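Local coordinates for Dot/Icm T4SS effector (Legionella pneumophila, PDB 6VVE), which is an effector kinase that binds ADP with manganese and is activated by the host molecule inositol hexakisphosphate, at residues A[148-162]-A[194-206]. Sequence-based numbering, arbitrary orientation.
With ADP (adenosine-5'-diphosphate), chain C.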
ATOM      1  N   ILE A 148      -2.426  14.178   2.331  1.00 19.86           N
ATOM      2  CA  ILE A 148      -2.370  13.873   3.755  1.00 25.75           C
ATOM      3  C   ILE A 148      -1.442  14.873   4.434  1.00 28.55           C
ATOM      4  O   ILE A 148      -0.642  15.559   3.788  1.00 24.28           O
ATOM      5  CB  ILE A 148      -1.909  12.426   4.016  1.00 28.52           C
ATOM      6  CG1 ILE A 148      -0.509  12.197   3.445  1.00 30.00           C
ATOM      7  CG2 ILE A 148      -2.905  11.445   3.399  1.00 29.35           C
ATOM      8  CD1 ILE A 148      -0.020  10.767   3.583  1.00 31.79           C
ATOM      9  N   ASN A 149      -1.562  14.958   5.760  1.00 39.10           N
ATOM     10  CA  ASN A 149      -0.844  15.942   6.567  1.00 36.99           C
ATOM     11  C   ASN A 149      -0.015  15.212   7.616  1.00 36.38           C
ATOM     12  O   ASN A 149      -0.570  14.608   8.543  1.00 37.44           O
ATOM     13  CB  ASN A 149      -1.818  16.915   7.225  1.00 41.84           C
ATOM     14  CG  ASN A 149      -2.596  17.734   6.211  1.00 45.47           C
ATOM     15  OD1 ASN A 149      -2.059  18.666   5.604  1.00 51.17           O
ATOM     16  ND2 ASN A 149      -3.871  17.401   6.028  1.00 45.32           N
ATOM     17  N   ALA A 150       1.307  15.280   7.477  1.00 24.82           N
ATOM     18  CA  ALA A 150       2.196  14.577   8.389  1.00 31.42           C
ATOM     19  C   ALA A 150       2.279  15.292   9.731  1.00 32.55           C
ATOM     20  O   ALA A 150       2.199  16.519   9.812  1.00 36.59           O
ATOM     21  CB  ALA A 150       3.597  14.456   7.785  1.00 34.86           C
ATOM     22  N   ILE A 151       2.440  14.508  10.791  1.00 28.98           N
ATOM     23  CA  ILE A 151       2.622  15.053  12.132  1.00 36.52           C
ATOM     24  C   ILE A 151       3.775  14.310  12.795  1.00 39.12           C
ATOM     25  O   ILE A 151       4.237  13.290  12.262  1.00 36.82           O
ATOM     26  CB  ILE A 151       1.335  14.952  12.964  1.00 35.63           C
ATOM     27  CG1 ILE A 151       0.871  13.504  13.074  1.00 31.97           C
ATOM     28  CG2 ILE A 151       0.239  15.818  12.344  1.00 37.65           C
ATOM     29  CD1 ILE A 151       0.307  13.159  14.438  1.00 32.11           C
ATOM     30  N   PRO A 152       4.272  14.775  13.941  1.00 47.49           N
ATOM     31  CA  PRO A 152       5.425  14.113  14.562  1.00 48.84           C
ATOM     32  C   PRO A 152       5.146  12.653  14.877  1.00 46.62           C
ATOM     33  O   PRO A 152       4.003  12.221  15.033  1.00 47.29           O
ATOM     34  CB  PRO A 152       5.661  14.918  15.849  1.00 47.93           C
ATOM     35  CG  PRO A 152       5.077  16.258  15.563  1.00 50.06           C
ATOM     36  CD  PRO A 152       3.888  16.005  14.662  1.00 48.12           C
ATOM     37  N   ILE A 153       6.230  11.892  14.977  1.00 67.09           N
ATOM     38  CA  ILE A 153       6.187  10.480  15.320  1.00 65.71           C
ATOM     39  C   ILE A 153       6.829  10.286  16.683  1.00 65.63           C
ATOM     40  O   ILE A 153       7.926  10.793  16.938  1.00 69.75           O
ATOM     41  CB  ILE A 153       6.900   9.624  14.256  1.00 67.86           C
ATOM     42  CG1 ILE A 153       8.359  10.055  14.094  1.00 72.39           C
ATOM     43  CG2 ILE A 153       6.176   9.741  12.919  1.00 64.51           C
ATOM     44  CD1 ILE A 153       9.341   8.894  14.085  1.00 73.15           C
ATOM     45  N   ASN A 154       6.128   9.591  17.566  1.00 54.87           N
ATOM     46  CA  ASN A 154       6.693   9.090  18.811  1.00 54.83           C
ATOM     47  C   ASN A 154       6.534   7.576  18.791  1.00 54.18           C
ATOM     48  O   ASN A 154       5.417   7.068  18.664  1.00 58.65           O
ATOM     49  CB  ASN A 154       6.016   9.710  20.029  1.00 59.55           C
ATOM     50  CG  ASN A 154       6.837   9.535  21.293  1.00 61.47           C
ATOM     51  OD1 ASN A 154       6.512   8.707  22.144  1.00 59.78           O
ATOM     52  ND2 ASN A 154       7.909  10.310  21.422  1.00 64.93           N
ATOM     53  N   LYS A 155       7.652   6.856  18.902  1.00 41.10           N
ATOM     54  CA  LYS A 155       7.635   5.408  18.720  1.00 41.17           C
ATOM     55  C   LYS A 155       6.890   4.700  19.843  1.00 39.88           C
ATOM     56  O   LYS A 155       6.250   3.671  19.600  1.00 39.82           O
ATOM     57  CB  LYS A 155       9.072   4.890  18.613  1.00 49.34           C
ATOM     58  CG  LYS A 155       9.914   5.626  17.566  1.00 55.66           C
ATOM     59  CD  LYS A 155      11.364   5.133  17.495  1.00 57.97           C
ATOM     60  CE  LYS A 155      11.457   3.670  17.075  1.00 55.48           C
ATOM     61  NZ  LYS A 155      12.276   2.893  18.049  1.00 55.16           N
ATOM     62  N   LYS A 156       6.960   5.230  21.065  1.00 50.79           N
ATOM     63  CA  LYS A 156       6.243   4.646  22.200  1.00 46.50           C
ATOM     64  C   LYS A 156       4.808   5.168  22.276  1.00 44.06           C
ATOM     65  O   LYS A 156       3.853   4.385  22.290  1.00 40.96           O
ATOM     66  CB  LYS A 156       6.995   4.936  23.504  1.00 47.84           C
ATOM     67  CG  LYS A 156       6.331   4.375  24.757  1.00 48.99           C
ATOM     68  CD  LYS A 156       6.701   2.910  25.010  1.00 49.80           C
ATOM     69  CE  LYS A 156       5.977   2.369  26.244  1.00 52.37           C
ATOM     70  NZ  LYS A 156       6.053   0.886  26.370  1.00 50.92           N
ATOM     71  N   ILE A 157       4.644   6.494  22.348  1.00 38.80           N
ATOM     72  CA  ILE A 157       3.304   7.055  22.501  1.00 40.75           C
ATOM     73  C   ILE A 157       2.430   6.681  21.310  1.00 32.25           C
ATOM     74  O   ILE A 157       1.227   6.436  21.461  1.00 28.35           O
ATOM     75  CB  ILE A 157       3.374   8.581  22.692  1.00 46.94           C
ATOM     76  CG1 ILE A 157       4.076   8.947  24.003  1.00 53.13           C
ATOM     77  CG2 ILE A 157       1.970   9.179  22.668  1.00 49.79           C
ATOM     78  CD1 ILE A 157       3.231   8.736  25.249  1.00 57.44           C
ATOM     79  N   ASP A 158       3.016   6.626  20.110  1.00 35.58           N
ATOM     80  CA  ASP A 158       2.280   6.301  18.891  1.00 35.11           C
ATOM     81  C   ASP A 158       2.570   4.889  18.389  1.00 34.01           C
ATOM     82  O   ASP A 158       2.380   4.602  17.205  1.00 31.97           O
ATOM     83  CB  ASP A 158       2.601   7.322  17.797  1.00 36.58           C
ATOM     84  CG  ASP A 158       2.289   8.752  18.218  1.00 38.74           C
ATOM     85  OD1 ASP A 158       1.187   8.990  18.756  1.00 38.43           O
ATOM     86  OD2 ASP A 158       3.159   9.630  18.026  1.00 39.45           O
ATOM     87  N   GLN A 159       3.016   3.997  19.268  1.00 20.79           N
ATOM     88  CA  GLN A 159       3.260   2.619  18.853  1.00 19.42           C
ATOM     89  C   GLN A 159       2.020   1.957  18.263  1.00 18.69           C
ATOM     90  O   GLN A 159       2.159   1.215  17.275  1.00 17.18           O
ATOM     91  CB  GLN A 159       3.783   1.800  20.039  1.00 22.91           C
ATOM     92  CG  GLN A 159       3.964   0.325  19.725  1.00 25.81           C
ATOM     93  CD  GLN A 159       4.963  -0.348  20.641  1.00 26.58           C
ATOM     94  OE1 GLN A 159       5.360   0.213  21.662  1.00 29.74           O
ATOM     95  NE2 GLN A 159       5.381  -1.550  20.277  1.00 22.71           N
ATOM     96  N   PRO A 160       0.810   2.170  18.790  1.00 20.18           N
ATOM     97  CA  PRO A 160      -0.371   1.551  18.160  1.00 19.65           C
ATOM     98  C   PRO A 160      -0.574   1.976  16.718  1.00 17.84           C
ATOM     99  O   PRO A 160      -1.055   1.170  15.911  1.00 16.81           O
ATOM    100  CB  PRO A 160      -1.532   2.016  19.057  1.00 21.18           C
ATOM    101  CG  PRO A 160      -0.885   2.336  20.380  1.00 22.77           C
ATOM    102  CD  PRO A 160       0.475   2.876  20.046  1.00 25.30           C
ATOM    103  N   LYS A 161      -0.230   3.221  16.366  1.00 17.92           N
ATOM    104  CA  LYS A 161      -0.344   3.652  14.975  1.00 16.69           C
ATOM    105  C   LYS A 161       0.481   2.758  14.056  1.00 17.72           C
ATOM    106  O   LYS A 161       0.006   2.309  13.001  1.00 13.99           O
ATOM    107  CB  LYS A 161       0.109   5.102  14.831  1.00 17.24           C
ATOM    108  CG  LYS A 161      -0.856   6.128  15.371  1.00 26.96           C
ATOM    109  CD  LYS A 161      -0.410   7.537  15.008  1.00 19.33           C
ATOM    110  CE  LYS A 161      -1.205   8.584  15.770  1.00 21.32           C
ATOM    111  NZ  LYS A 161      -0.755   9.961  15.445  1.00 22.01           N
ATOM    112  N   ILE A 162       1.732   2.500  14.437  1.00 15.47           N
ATOM    113  CA  ILE A 162       2.607   1.688  13.602  1.00 17.92           C
ATOM    114  C   ILE A 162       2.159   0.232  13.626  1.00 13.20           C
ATOM    115  O   ILE A 162       2.162  -0.446  12.595  1.00 12.12           O
ATOM    116  CB  ILE A 162       4.072   1.846  14.059  1.00 21.66           C
ATOM    117  CG1 ILE A 162       4.445   3.328  14.144  1.00 25.57           C
ATOM    118  CG2 ILE A 162       4.999   1.107  13.109  1.00 19.01           C
ATOM    119  CD1 ILE A 162       5.889   3.589  14.507  1.00 29.79           C
ATOM    120  N   LEU A 194       6.458   6.276   4.930  1.00 14.85           N
ATOM    121  CA  LEU A 194       5.508   6.150   6.022  1.00 17.76           C
ATOM    122  C   LEU A 194       5.193   7.546   6.547  1.00 19.10           C
ATOM    123  O   LEU A 194       6.110   8.305   6.891  1.00 19.72           O
ATOM    124  CB  LEU A 194       6.066   5.288   7.150  1.00 21.31           C
ATOM    125  CG  LEU A 194       6.334   3.819   6.853  1.00 23.01           C
ATOM    126  CD1 LEU A 194       6.959   3.146   8.075  1.00 24.34           C
ATOM    127  CD2 LEU A 194       5.060   3.105   6.441  1.00 23.18           C
ATOM    128  N   ILE A 195       3.909   7.887   6.598  1.00 18.85           N
ATOM    129  CA  ILE A 195       3.454   9.192   7.064  1.00 24.76           C
ATOM    130  C   ILE A 195       2.484   8.974   8.219  1.00 21.58           C
ATOM    131  O   ILE A 195       1.525   8.200   8.097  1.00 17.52           O
ATOM    132  CB  ILE A 195       2.780   9.998   5.941  1.00 32.30           C
ATOM    133  CG1 ILE A 195       3.633   9.992   4.674  1.00 37.36           C
ATOM    134  CG2 ILE A 195       2.526  11.429   6.404  1.00 36.77           C
ATOM    135  CD1 ILE A 195       4.991  10.638   4.834  1.00 41.71           C
ATOM    136  N   ALA A 196       2.726   9.662   9.330  1.00 27.74           N
ATOM    137  CA  ALA A 196       1.855   9.601  10.495  1.00 29.55           C
ATOM    138  C   ALA A 196       0.893  10.780  10.469  1.00 29.94           C
ATOM    139  O   ALA A 196       1.320  11.934  10.350  1.00 29.60           O
ATOM    140  CB  ALA A 196       2.667   9.613  11.790  1.00 33.05           C
ATOM    141  N   THR A 197      -0.404  10.487  10.567  1.00 18.92           N
ATOM    142  CA  THR A 197      -1.439  11.497  10.698  1.00 22.11           C
ATOM    143  C   THR A 197      -2.000  11.448  12.116  1.00 20.32           C
ATOM    144  O   THR A 197      -1.464  10.766  12.994  1.00 20.36           O
ATOM    145  CB  THR A 197      -2.528  11.283   9.652  1.00 27.66           C
ATOM    146  OG1 THR A 197      -3.194  10.039   9.895  1.00 22.60           O
ATOM    147  CG2 THR A 197      -1.923  11.268   8.249  1.00 34.20           C
ATOM    148  N   GLU A 198      -3.091  12.180  12.342  1.00 21.68           N
ATOM    149  CA  GLU A 198      -3.676  12.237  13.678  1.00 23.43           C
ATOM    150  C   GLU A 198      -4.070  10.845  14.167  1.00 22.80           C
ATOM    151  O   GLU A 198      -3.717  10.439  15.281  1.00 23.55           O
ATOM    152  CB  GLU A 198      -4.893  13.165  13.674  1.00 25.02           C
ATOM    153  CG  GLU A 198      -4.582  14.601  13.294  1.00 26.03           C
ATOM    154  CD  GLU A 198      -3.747  15.317  14.343  1.00 29.74           C
ATOM    155  OE1 GLU A 198      -3.519  14.747  15.433  1.00 28.25           O
ATOM    156  OE2 GLU A 198      -3.324  16.460  14.077  1.00 29.69           O
ATOM    157  N   GLU A 199      -4.796  10.094  13.337  1.00 21.56           N
ATOM    158  CA  GLU A 199      -5.401   8.845  13.764  1.00 32.31           C
ATOM    159  C   GLU A 199      -4.531   7.624  13.492  1.00 25.15           C
ATOM    160  O   GLU A 199      -4.690   6.603  14.173  1.00 23.57           O
ATOM    161  CB  GLU A 199      -6.748   8.650  13.059  1.00 34.28           C
ATOM    162  CG  GLU A 199      -7.730   9.790  13.247  1.00 39.06           C
ATOM    163  CD  GLU A 199      -8.434   9.732  14.584  1.00 42.33           C
ATOM    164  OE1 GLU A 199      -9.665   9.929  14.617  1.00 44.07           O
ATOM    165  OE2 GLU A 199      -7.754   9.481  15.603  1.00 42.98           O
HETATM  166  N   MSE A 200      -3.615   7.700  12.533  1.00 18.76           N
HETATM  167  CA  MSE A 200      -2.949   6.513  12.047  1.00 53.65           C
HETATM  168  C   MSE A 200      -1.651   6.798  11.310  1.00 17.12           C
HETATM  169  O   MSE A 200      -1.212   7.944  11.211  1.00 16.78           O
HETATM  170  CB  MSE A 200      -3.900   5.761  11.106  1.00 31.18           C
HETATM  171  CG  MSE A 200      -4.203   6.541   9.827  1.00 49.42           C
HETATM  172 SE   MSE A 200      -5.608   5.734   8.728  1.00 37.78          SE
HETATM  173  CE  MSE A 200      -7.123   6.033   9.903  1.00 17.13           C
ATOM    174  N   VAL A 201      -1.039   5.736  10.793  1.00 17.84           N
ATOM    175  CA  VAL A 201       0.094   5.829   9.883  1.00 18.77           C
ATOM    176  C   VAL A 201      -0.371   5.352   8.513  1.00 16.20           C
ATOM    177  O   VAL A 201      -1.010   4.298   8.406  1.00 14.59           O
ATOM    178  CB  VAL A 201       1.287   5.002  10.390  1.00 18.57           C
ATOM    179  CG1 VAL A 201       2.273   4.746   9.260  1.00 23.14           C
ATOM    180  CG2 VAL A 201       1.961   5.712  11.537  1.00 20.14           C
ATOM    181  N   LYS A 202      -0.064   6.132   7.479  1.00 11.91           N
ATOM    182  CA  LYS A 202      -0.351   5.793   6.099  1.00 12.39           C
ATOM    183  C   LYS A 202       0.961   5.637   5.334  1.00 10.97           C
ATOM    184  O   LYS A 202       2.039   6.029   5.799  1.00 11.20           O
ATOM    185  CB  LYS A 202      -1.220   6.867   5.439  1.00 19.82           C
ATOM    186  CG  LYS A 202      -2.487   7.223   6.206  1.00 24.44           C
ATOM    187  CD  LYS A 202      -3.194   8.413   5.559  1.00 27.24           C
ATOM    188  CE  LYS A 202      -4.456   8.799   6.316  1.00 28.49           C
ATOM    189  NZ  LYS A 202      -5.545   7.805   6.135  1.00 28.65           N
ATOM    190  N   THR A 203       0.868   5.061   4.144  1.00 15.62           N
ATOM    191  CA  THR A 203       2.026   4.894   3.279  1.00 12.84           C
ATOM    192  C   THR A 203       1.723   5.488   1.907  1.00 16.69           C
ATOM    193  O   THR A 203       0.612   5.337   1.379  1.00 18.57           O
ATOM    194  CB  THR A 203       2.431   3.424   3.134  1.00 11.27           C
ATOM    195  OG1 THR A 203       3.670   3.348   2.399  1.00 14.83           O
ATOM    196  CG2 THR A 203       1.366   2.616   2.401  1.00 10.23           C
ATOM    197  N   ILE A 204       2.728   6.140   1.321  1.00 14.49           N
ATOM    198  CA  ILE A 204       2.584   6.833   0.048  1.00 13.76           C
ATOM    199  C   ILE A 204       3.541   6.230  -0.970  1.00 12.39           C
ATOM    200  O   ILE A 204       4.115   5.158  -0.744  1.00 13.99           O
ATOM    201  CB  ILE A 204       2.839   8.341   0.224  1.00 15.88           C
ATOM    202  CG1 ILE A 204       4.216   8.582   0.848  1.00 18.18           C
ATOM    203  CG2 ILE A 204       1.750   8.957   1.087  1.00 16.25           C
ATOM    204  CD1 ILE A 204       4.634  10.051   0.896  1.00 21.11           C
ATOM    205  N   ASP A 205       3.733   6.922  -2.093  1.00 14.41           N
ATOM    206  CA  ASP A 205       4.615   6.461  -3.169  1.00 13.21           C
ATOM    207  C   ASP A 205       4.070   5.188  -3.808  1.00 12.61           C
ATOM    208  O   ASP A 205       4.822   4.257  -4.107  1.00 15.97           O
ATOM    209  CB  ASP A 205       6.039   6.246  -2.659  1.00 15.11           C
ATOM    210  CG  ASP A 205       7.063   6.180  -3.783  1.00 18.02           C
ATOM    211  OD1 ASP A 205       6.765   6.645  -4.902  1.00 18.23           O
ATOM    212  OD2 ASP A 205       8.170   5.655  -3.552  1.00 22.62           O
ATOM    213  N   LEU A 206       2.749   5.150  -4.017  1.00 14.93           N
ATOM    214  CA  LEU A 206       2.077   4.010  -4.633  1.00 13.74           C
ATOM    215  C   LEU A 206       1.530   4.332  -6.022  1.00 15.29           C
ATOM    216  O   LEU A 206       0.569   3.687  -6.469  1.00 16.64           O
ATOM    217  CB  LEU A 206       0.950   3.523  -3.720  1.00 11.95           C
ATOM    218  CG  LEU A 206       1.341   2.855  -2.408  1.00 13.86           C
ATOM    219  CD1 LEU A 206       0.124   2.660  -1.516  1.00 16.99           C
ATOM    220  CD2 LEU A 206       2.024   1.522  -2.661  1.00 13.91           C
TER
HETATM  221  PB  ADP C 402       9.553   9.155  -3.067  1.00 42.09           P
HETATM  222  O1B ADP C 402       9.858   8.112  -2.010  1.00 46.20           O
HETATM  223  O2B ADP C 402      10.162  10.501  -2.777  1.00 44.22           O
HETATM  224  O3B ADP C 402       9.736   8.677  -4.498  1.00 40.27           O
HETATM  225  PA  ADP C 402       7.164  10.581  -3.649  1.00 30.41           P
HETATM  226  O1A ADP C 402       5.791  10.041  -3.951  1.00 22.11           O
HETATM  227  O2A ADP C 402       8.011  11.128  -4.766  1.00 25.59           O
HETATM  228  O3A ADP C 402       7.958   9.382  -2.924  1.00 32.42           O
HETATM  229  O5' ADP C 402       6.977  11.721  -2.541  1.00 27.55           O
HETATM  230  C5' ADP C 402       7.984  12.683  -2.275  1.00 30.51           C
HETATM  231  C4' ADP C 402       7.525  13.596  -1.169  1.00 31.90           C
HETATM  232  O4' ADP C 402       6.322  14.307  -1.527  1.00 30.81           O
HETATM  233  C3' ADP C 402       7.217  12.851   0.152  1.00 34.21           C
HETATM  234  O3' ADP C 402       8.332  12.711   0.991  1.00 33.35           O
HETATM  235  C2' ADP C 402       6.119  13.732   0.785  1.00 35.20           C
HETATM  236  O2' ADP C 402       6.698  14.691   1.650  1.00 36.91           O
HETATM  237  C1' ADP C 402       5.435  14.424  -0.408  1.00 30.07           C
HETATM  238  N9  ADP C 402       4.159  13.723  -0.661  1.00 24.95           N
HETATM  239  C8  ADP C 402       4.004  12.668  -1.490  1.00 21.96           C
HETATM  240  N7  ADP C 402       2.713  12.246  -1.491  1.00 18.47           N
HETATM  241  C5  ADP C 402       2.034  13.045  -0.651  1.00 19.93           C
HETATM  242  C6  ADP C 402       0.635  13.149  -0.193  1.00 19.64           C
HETATM  243  N6  ADP C 402      -0.293  12.295  -0.662  1.00 18.41           N
HETATM  244  N1  ADP C 402       0.322  14.125   0.696  1.00 24.51           N
HETATM  245  C2  ADP C 402       1.255  14.987   1.166  1.00 25.98           C
HETATM  246  N3  ADP C 402       2.544  14.941   0.783  1.00 25.77           N
HETATM  247  C4  ADP C 402       2.986  14.016  -0.105  1.00 23.02           C
HETATM  248  O   HOH W   1      -2.891  14.782  10.140  1.00 20.99           O
HETATM  249  O   HOH W   2       5.157  11.441   9.922  1.00 27.80           O
HETATM  250  O   HOH W   3      -2.117   3.261  11.901  1.00  9.73           O
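The hinge of this kinase, where I148 packs on I195 and I204 beside the adenine, runs on into a linker that lies against the beta hairpin of 194-196 and 201-203. With I148 CG1 set between the backbone N and the carbonyl carbon (chi1 60°), CD1 touches I195 CB of the hairpin. It also reaches CG2 of I204, the residue just after strand 201-203, at 3.6 Å. Both isoleucines touch the nucleotide. I148 N donates to ADP N1 at 3.2 Å, a nearly straight bond (164°), and I204 CD1 lies 3.6 Å from ADP C8. Further along, I151 N donates to A196 O at 2.8 Å, nearly in line with the carbonyl. A water joins I151 O to A196 N. A150 CB presses tightly on I195 CG2, at 3.5 Å. K161 extends its chain across the hairpin turn. Its NZ meets T197 O at 2.7 Å in the plane of the T197 carbonyl. It meets E198 O at 3.0 Å from above the plane of the E198 carbonyl. K161 CB rests on V201 CG2. The lysine thus ties the start of helix 159-174 to the turn. F165 of that helix touches L194, V201 and T203, while helix 231-239 meets I162 through I239 and L194 through V235.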